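PDB 5SWC: carbonic anhydrase from Synechocystis sp., which catalyses the reversible, zinc-dependent hydration of carbon dioxide and supplies CO2 to RuBisCO inside the carboxysome. Local coordinates for residues 145-157 and 165-177. Sequence-based numbering, arbitrary orientation. Where two conformers were deposited one is given.
Sequences HTEATRRLVLDNY and LIEVAVAENILTQ
Thr149 and Asn173 mark the tightest point between two consecutive helices, their CA atoms 5.4 Å apart, where helix 147-156 crosses segment 165-177 of helix 162-181, their N-to-C directions 132° apart and their axes 8.7 Å apart at closest approach. Two knobs enter the second helix: Thr149 among Ala169, Glu172, Asn173 and Thr176, and Val153 among Leu165, Val168, Ala169 and Glu172. In the first, CG2 of Thr149 lies over the backbone of Asn173, while its OG1 comes 2.8 Å from Thr176 OG1 and also close to Thr146 OG1, so that the three hydroxyls lie together. Thr146 OG1 donates to Asn173 OD1 (2.6 Å), nearly in line with the carbonyl and in its plane. This beta-class fold places the helix pair beside the zinc site: the Asn173 side chain is about 6 Å from that of the zinc ligand Cys120, and its ND2 is hydrogen-bonded to Gly83 O. At the other end, Val153 CG1 meets Leu165 CD1 at 3.5 Å. Val168 CG1, anti to its own backbone N (chi1 165°), stands 3.6 Å from the Tyr157 ring centroid and 8° off the normal, a CH-pi contact. Tyr157 OH gives a hydrogen bond to Glu172 OE2 (3.2 Å) from the anti side. Were Tyr157 replaced by an alanine, Val168 CG1 would probably lose the ring face it packs on and Glu172 OE2 its hydroxyl donor. His192 of a second subunit packs on Glu172.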
ATOM      1  N   HIS A 145      -4.234  -1.750  13.635  1.00 13.07           N
ATOM      2  CA  HIS A 145      -5.575  -1.320  13.296  1.00 13.61           C
ATOM      3  C   HIS A 145      -6.436  -1.053  14.512  1.00 15.94           C
ATOM      4  O   HIS A 145      -7.494  -0.436  14.375  1.00 16.15           O
ATOM      5  CB  HIS A 145      -6.253  -2.312  12.370  1.00 12.77           C
ATOM      6  CG  HIS A 145      -5.580  -2.457  11.066  1.00 13.55           C
ATOM      7  ND1 HIS A 145      -5.394  -1.409  10.193  1.00 14.53           N
ATOM      8  CD2 HIS A 145      -5.070  -3.556  10.484  1.00 15.19           C
ATOM      9  CE1 HIS A 145      -4.797  -1.868   9.098  1.00 16.43           C
ATOM     10  NE2 HIS A 145      -4.596  -3.170   9.256  1.00 16.10           N
ATOM     11  N   THR A 146      -5.964  -1.433  15.699  1.00 13.29           N
ATOM     12  CA  THR A 146      -6.655  -1.094  16.938  1.00 12.22           C
ATOM     13  C   THR A 146      -5.752  -0.222  17.834  1.00 12.91           C
ATOM     14  O   THR A 146      -5.949  -0.141  19.056  1.00 13.85           O
ATOM     15  CB  THR A 146      -7.207  -2.355  17.620  1.00 13.88           C
ATOM     16  OG1 THR A 146      -8.259  -1.950  18.508  1.00 13.93           O
ATOM     17  CG2 THR A 146      -6.148  -3.150  18.398  1.00 13.77           C
ATOM     18  N   GLU A 147      -4.826   0.522  17.239  1.00 12.99           N
ATOM     19  CA  GLU A 147      -3.964   1.424  17.984  1.00 13.25           C
ATOM     20  C   GLU A 147      -4.762   2.453  18.778  1.00 13.46           C
ATOM     21  O   GLU A 147      -4.318   2.919  19.819  1.00 14.63           O
ATOM     22  CB  GLU A 147      -2.955   2.092  17.038  1.00 14.41           C
ATOM     23  CG  GLU A 147      -2.113   3.193  17.676  1.00 15.41           C
ATOM     24  CD  GLU A 147      -1.195   2.684  18.740  1.00 22.52           C
ATOM     25  OE1 GLU A 147      -0.956   1.459  18.873  1.00 23.96           O
ATOM     26  OE2 GLU A 147      -0.685   3.560  19.465  1.00 26.18           O
ATOM     27  N   ALA A 148      -5.937   2.832  18.287  1.00 13.91           N
ATOM     28  CA  ALA A 148      -6.739   3.798  19.022  1.00 14.64           C
ATOM     29  C   ALA A 148      -7.125   3.264  20.389  1.00 14.49           C
ATOM     30  O   ALA A 148      -7.262   4.045  21.340  1.00 15.49           O
ATOM     31  CB  ALA A 148      -7.956   4.245  18.200  1.00 15.03           C
ATOM     32  N   THR A 149      -7.304   1.952  20.506  1.00 13.70           N
ATOM     33  CA  THR A 149      -7.596   1.300  21.787  1.00 13.62           C
ATOM     34  C   THR A 149      -6.392   1.442  22.675  1.00 15.40           C
ATOM     35  O   THR A 149      -6.520   1.811  23.825  1.00 16.45           O
ATOM     36  CB  THR A 149      -7.885  -0.171  21.584  1.00 12.53           C
ATOM     37  OG1 THR A 149      -8.916  -0.309  20.590  1.00 14.12           O
ATOM     38  CG2 THR A 149      -8.282  -0.859  22.859  1.00 14.62           C
ATOM     39  N   ARG A 150      -5.213   1.133  22.144  1.00 13.81           N
ATOM     40  CA  ARG A 150      -4.022   1.149  22.959  0.66 14.90           C
ATOM     41  C   ARG A 150      -3.737   2.546  23.469  1.00 15.80           C
ATOM     42  O   ARG A 150      -3.422   2.752  24.637  1.00 16.88           O
ATOM     43  CB  ARG A 150      -2.856   0.626  22.131  0.66 15.86           C
ATOM     44  CG  ARG A 150      -1.661   0.266  22.978  0.66 19.94           C
ATOM     45  CD  ARG A 150      -0.506  -0.172  22.114  0.66 18.62           C
ATOM     46  NE  ARG A 150       0.057   1.006  21.468  0.66 20.09           N
ATOM     47  CZ  ARG A 150       1.071   1.716  21.953  0.66 29.20           C
ATOM     48  NH1 ARG A 150       1.498   2.808  21.322  0.66 28.28           N
ATOM     49  NH2 ARG A 150       1.657   1.356  23.087  0.66 29.71           N
ATOM     50  N   ARG A 151      -3.884   3.546  22.595  1.00 16.44           N
ATOM     51  CA  ARG A 151      -3.649   4.923  23.002  1.00 17.28           C
ATOM     52  C   ARG A 151      -4.616   5.386  24.070  1.00 17.70           C
ATOM     53  O   ARG A 151      -4.216   5.943  25.082  1.00 19.80           O
ATOM     54  CB  ARG A 151      -3.729   5.847  21.755  1.00 17.02           C
ATOM     55  CG  ARG A 151      -3.251   7.257  21.964  1.00 18.20           C
ATOM     56  CD  ARG A 151      -1.748   7.413  22.122  1.00 22.04           C
ATOM     57  NE  ARG A 151      -1.310   7.237  23.488  1.00 30.39           N
ATOM     58  CZ  ARG A 151      -0.130   6.726  23.835  1.00 44.73           C
ATOM     59  NH1 ARG A 151       0.738   6.329  22.914  1.00 38.45           N
ATOM     60  NH2 ARG A 151       0.182   6.590  25.118  1.00 42.02           N
ATOM     61  N   LEU A 152      -5.897   5.126  23.849  1.00 16.60           N
ATOM     62  CA  LEU A 152      -6.905   5.452  24.853  1.00 16.23           C
ATOM     63  C   LEU A 152      -6.609   4.785  26.212  1.00 17.10           C
ATOM     64  O   LEU A 152      -6.676   5.449  27.268  1.00 18.34           O
ATOM     65  CB  LEU A 152      -8.285   5.060  24.318  1.00 17.68           C
ATOM     66  CG  LEU A 152      -9.470   5.443  25.187  1.00 18.31           C
ATOM     67  CD1 LEU A 152     -10.711   5.609  24.320  1.00 20.52           C
ATOM     68  CD2 LEU A 152      -9.702   4.416  26.278  1.00 19.53           C
ATOM     69  N   VAL A 153      -6.296   3.491  26.202  1.00 17.86           N
ATOM     70  CA  VAL A 153      -6.109   2.743  27.435  1.00 18.41           C
ATOM     71  C   VAL A 153      -4.852   3.221  28.160  1.00 24.13           C
ATOM     72  O   VAL A 153      -4.878   3.465  29.370  1.00 24.88           O
ATOM     73  CB  VAL A 153      -6.079   1.233  27.146  1.00 19.79           C
ATOM     74  CG1 VAL A 153      -5.549   0.468  28.362  1.00 22.88           C
ATOM     75  CG2 VAL A 153      -7.472   0.744  26.745  1.00 22.06           C
ATOM     76  N   LEU A 154      -3.762   3.424  27.435  1.00 19.52           N
ATOM     77  CA  LEU A 154      -2.549   3.941  28.077  1.00 23.93           C
ATOM     78  C   LEU A 154      -2.707   5.352  28.638  1.00 22.46           C
ATOM     79  O   LEU A 154      -2.144   5.685  29.691  1.00 26.28           O
ATOM     80  CB  LEU A 154      -1.363   3.881  27.101  1.00 27.63           C
ATOM     81  CG  LEU A 154      -0.934   2.464  26.702  1.00 36.36           C
ATOM     82  CD1 LEU A 154       0.267   2.519  25.762  1.00 40.76           C
ATOM     83  CD2 LEU A 154      -0.647   1.580  27.905  1.00 45.48           C
ATOM     84  N   ASP A 155      -3.473   6.200  27.962  1.00 23.22           N
ATOM     85  CA  ASP A 155      -3.644   7.576  28.373  1.00 22.29           C
ATOM     86  C   ASP A 155      -4.618   7.730  29.533  1.00 25.95           C
ATOM     87  O   ASP A 155      -4.412   8.619  30.357  1.00 28.35           O
ATOM     88  CB  ASP A 155      -4.168   8.462  27.223  1.00 23.17           C
ATOM     89  CG  ASP A 155      -3.148   8.705  26.118  1.00 35.93           C
ATOM     90  OD1 ASP A 155      -1.932   8.467  26.315  1.00 32.28           O
ATOM     91  OD2 ASP A 155      -3.606   9.125  25.015  1.00 26.58           O
ATOM     92  N   ASN A 156      -5.654   6.886  29.591  1.00 23.08           N
ATOM     93  CA  ASN A 156      -6.788   7.124  30.457  1.00 23.57           C
ATOM     94  C   ASN A 156      -6.951   6.105  31.571  1.00 25.79           C
ATOM     95  O   ASN A 156      -7.721   6.373  32.492  1.00 28.73           O
ATOM     96  CB  ASN A 156      -8.091   7.170  29.663  1.00 23.04           C
ATOM     97  CG  ASN A 156      -8.152   8.350  28.734  1.00 24.01           C
ATOM     98  OD1 ASN A 156      -8.397   9.482  29.183  1.00 28.12           O
ATOM     99  ND2 ASN A 156      -7.887   8.122  27.452  1.00 22.89           N
ATOM    100  N   TYR A 157      -6.297   4.943  31.441  1.00 28.14           N
ATOM    101  CA  TYR A 157      -6.368   3.859  32.437  1.00 26.73           C
ATOM    102  C   TYR A 157      -4.972   3.445  32.897  1.00 30.57           C
ATOM    103  O   TYR A 157      -4.700   2.264  33.143  1.00 31.96           O
ATOM    104  CB  TYR A 157      -7.105   2.652  31.925  1.00 28.19           C
ATOM    105  CG  TYR A 157      -8.534   2.895  31.557  1.00 25.08           C
ATOM    106  CD1 TYR A 157      -8.884   3.242  30.275  1.00 26.26           C
ATOM    107  CD2 TYR A 157      -9.541   2.808  32.506  1.00 31.93           C
ATOM    108  CE1 TYR A 157     -10.196   3.430  29.908  1.00 32.05           C
ATOM    109  CE2 TYR A 157     -10.863   3.008  32.154  1.00 33.72           C
ATOM    110  CZ  TYR A 157     -11.184   3.337  30.850  1.00 42.86           C
ATOM    111  OH  TYR A 157     -12.492   3.547  30.467  1.00 57.08           O
ATOM    112  N   LEU A 165      -6.610  -4.459  33.688  1.00 24.47           N
ATOM    113  CA  LEU A 165      -6.209  -3.771  32.475  1.00 22.83           C
ATOM    114  C   LEU A 165      -6.624  -4.517  31.211  1.00 20.64           C
ATOM    115  O   LEU A 165      -7.104  -3.933  30.270  1.00 19.44           O
ATOM    116  CB  LEU A 165      -4.694  -3.559  32.529  1.00 24.64           C
ATOM    117  CG  LEU A 165      -4.107  -2.773  31.372  1.00 27.30           C
ATOM    118  CD1 LEU A 165      -4.745  -1.380  31.280  1.00 25.15           C
ATOM    119  CD2 LEU A 165      -2.597  -2.660  31.553  1.00 28.92           C
ATOM    120  N   ILE A 166      -6.491  -5.836  31.224  1.00 20.84           N
ATOM    121  CA  ILE A 166      -6.901  -6.636  30.073  1.00 19.13           C
ATOM    122  C   ILE A 166      -8.407  -6.499  29.852  1.00 17.88           C
ATOM    123  O   ILE A 166      -8.872  -6.375  28.729  1.00 16.96           O
ATOM    124  CB  ILE A 166      -6.487  -8.093  30.235  1.00 20.66           C
ATOM    125  CG1 ILE A 166      -4.955  -8.189  30.193  1.00 27.36           C
ATOM    126  CG2 ILE A 166      -7.121  -8.959  29.129  1.00 22.33           C
ATOM    127  CD1 ILE A 166      -4.389  -9.451  30.765  1.00 32.86           C
ATOM    128  N   GLU A 167      -9.156  -6.497  30.946  1.00 18.99           N
ATOM    129  CA  GLU A 167     -10.627  -6.360  30.861  1.00 19.80           C
ATOM    130  C   GLU A 167     -11.023  -5.039  30.221  1.00 18.21           C
ATOM    131  O   GLU A 167     -11.883  -4.987  29.313  1.00 16.73           O
ATOM    132  CB  GLU A 167     -11.194  -6.482  32.276  1.00 26.86           C
ATOM    133  CG  GLU A 167     -12.683  -6.333  32.450  1.00 36.45           C
ATOM    134  CD  GLU A 167     -13.102  -6.604  33.914  1.00 39.74           C
ATOM    135  OE1 GLU A 167     -13.335  -7.782  34.241  1.00 50.01           O
ATOM    136  OE2 GLU A 167     -13.169  -5.667  34.742  1.00 50.79           O
ATOM    137  N   VAL A 168     -10.370  -3.943  30.607  1.00 18.43           N
ATOM    138  CA  VAL A 168     -10.686  -2.658  29.988  1.00 18.17           C
ATOM    139  C   VAL A 168     -10.269  -2.655  28.516  1.00 17.48           C
ATOM    140  O   VAL A 168     -10.978  -2.135  27.664  1.00 17.47           O
ATOM    141  CB  VAL A 168      -9.995  -1.510  30.758  1.00 20.40           C
ATOM    142  CG1 VAL A 168      -9.987  -0.250  29.975  1.00 23.53           C
ATOM    143  CG2 VAL A 168     -10.703  -1.314  32.085  1.00 28.91           C
ATOM    144  N   ALA A 169      -9.139  -3.262  28.177  1.00 15.65           N
ATOM    145  CA  ALA A 169      -8.725  -3.346  26.766  1.00 15.72           C
ATOM    146  C   ALA A 169      -9.722  -4.122  25.947  1.00 14.40           C
ATOM    147  O   ALA A 169     -10.005  -3.696  24.801  1.00 13.41           O
ATOM    148  CB  ALA A 169      -7.347  -3.995  26.632  1.00 16.92           C
ATOM    149  N   VAL A 170     -10.241  -5.251  26.464  1.00 13.07           N
ATOM    150  CA  VAL A 170     -11.254  -6.006  25.725  1.00 13.36           C
ATOM    151  C   VAL A 170     -12.463  -5.099  25.410  1.00 13.98           C
ATOM    152  O   VAL A 170     -12.984  -5.071  24.279  1.00 12.59           O
ATOM    153  CB  VAL A 170     -11.654  -7.243  26.504  1.00 12.89           C
ATOM    154  CG1 VAL A 170     -12.949  -7.853  25.964  1.00 13.74           C
ATOM    155  CG2 VAL A 170     -10.538  -8.266  26.492  1.00 15.97           C
ATOM    156  N   ALA A 171     -12.932  -4.354  26.420  1.00 13.31           N
ATOM    157  CA  ALA A 171     -14.124  -3.515  26.252  1.00 14.64           C
ATOM    158  C   ALA A 171     -13.856  -2.353  25.286  1.00 13.78           C
ATOM    159  O   ALA A 171     -14.634  -2.093  24.355  1.00 14.23           O
ATOM    160  CB  ALA A 171     -14.580  -3.000  27.603  1.00 14.50           C
ATOM    161  N   GLU A 172     -12.758  -1.639  25.511  1.00 13.59           N
ATOM    162  CA  GLU A 172     -12.409  -0.493  24.668  1.00 13.41           C
ATOM    163  C   GLU A 172     -12.123  -0.930  23.227  1.00 12.73           C
ATOM    164  O   GLU A 172     -12.410  -0.192  22.271  1.00 13.99           O
ATOM    165  CB  GLU A 172     -11.261   0.287  25.310  1.00 15.19           C
ATOM    166  CG  GLU A 172     -11.642   1.043  26.570  1.00 16.40           C
ATOM    167  CD  GLU A 172     -12.641   2.182  26.344  1.00 19.84           C
ATOM    168  OE1 GLU A 172     -12.891   2.621  25.197  1.00 20.82           O
ATOM    169  OE2 GLU A 172     -13.130   2.677  27.403  1.00 25.21           O
ATOM    170  N   ASN A 173     -11.610  -2.138  23.037  1.00 12.05           N
ATOM    171  CA  ASN A 173     -11.360  -2.622  21.689  1.00 12.44           C
ATOM    172  C   ASN A 173     -12.660  -2.738  20.905  1.00 13.12           C
ATOM    173  O   ASN A 173     -12.675  -2.396  19.713  1.00 12.53           O
ATOM    174  CB  ASN A 173     -10.608  -3.975  21.760  1.00 12.17           C
ATOM    175  CG  ASN A 173     -10.295  -4.535  20.418  1.00 11.42           C
ATOM    176  OD1 ASN A 173      -9.516  -3.959  19.646  1.00 13.22           O
ATOM    177  ND2 ASN A 173     -10.837  -5.731  20.142  1.00 13.36           N
ATOM    178  N   ILE A 174     -13.715  -3.211  21.524  1.00 12.01           N
ATOM    179  CA  ILE A 174     -15.033  -3.300  20.884  1.00 12.12           C
ATOM    180  C   ILE A 174     -15.469  -1.895  20.450  1.00 13.08           C
ATOM    181  O   ILE A 174     -15.913  -1.714  19.296  1.00 13.90           O
ATOM    182  CB  ILE A 174     -16.046  -3.966  21.817  1.00 13.13           C
ATOM    183  CG1 ILE A 174     -15.674  -5.441  22.015  1.00 13.39           C
ATOM    184  CG2 ILE A 174     -17.464  -3.806  21.301  1.00 14.70           C
ATOM    185  CD1 ILE A 174     -16.261  -6.008  23.253  1.00 16.35           C
ATOM    186  N   LEU A 175     -15.328  -0.907  21.315  1.00 13.05           N
ATOM    187  CA  LEU A 175     -15.764   0.462  21.021  1.00 15.04           C
ATOM    188  C   LEU A 175     -14.970   1.032  19.837  1.00 14.30           C
ATOM    189  O   LEU A 175     -15.522   1.695  18.969  1.00 14.19           O
ATOM    190  CB  LEU A 175     -15.663   1.327  22.264  1.00 14.57           C
ATOM    191  CG  LEU A 175     -16.488   0.797  23.448  1.00 15.96           C
ATOM    192  CD1 LEU A 175     -16.508   1.797  24.545  1.00 19.20           C
ATOM    193  CD2 LEU A 175     -17.874   0.453  22.998  1.00 19.98           C
ATOM    194  N   THR A 176     -13.683   0.760  19.770  1.00 12.35           N
ATOM    195  CA  THR A 176     -12.876   1.188  18.637  1.00 11.67           C
ATOM    196  C   THR A 176     -13.394   0.584  17.332  1.00 11.93           C
ATOM    197  O   THR A 176     -13.489   1.278  16.329  1.00 12.88           O
ATOM    198  CB  THR A 176     -11.413   0.811  18.850  1.00 13.72           C
ATOM    199  OG1 THR A 176     -10.941   1.530  20.001  1.00 14.30           O
ATOM    200  CG2 THR A 176     -10.545   1.114  17.674  1.00 13.62           C
ATOM    201  N   GLN A 177     -13.703  -0.705  17.341  1.00 12.24           N
ATOM    202  CA  GLN A 177     -14.162  -1.312  16.105  1.00 11.29           C
ATOM    203  C   GLN A 177     -15.499  -0.737  15.652  1.00 11.89           C
ATOM    204  O   GLN A 177     -15.724  -0.643  14.448  1.00 12.10           O
ATOM    205  CB  GLN A 177     -14.287  -2.826  16.263  1.00 11.82           C
ATOM    206  CG  GLN A 177     -13.093  -3.545  16.800  1.00 12.69           C
ATOM    207  CD  GLN A 177     -11.818  -2.988  16.314  1.00 12.80           C
ATOM    208  OE1 GLN A 177     -11.588  -2.816  15.109  1.00 12.32           O
ATOM    209  NE2 GLN A 177     -10.943  -2.674  17.246  1.00 14.94           N
TER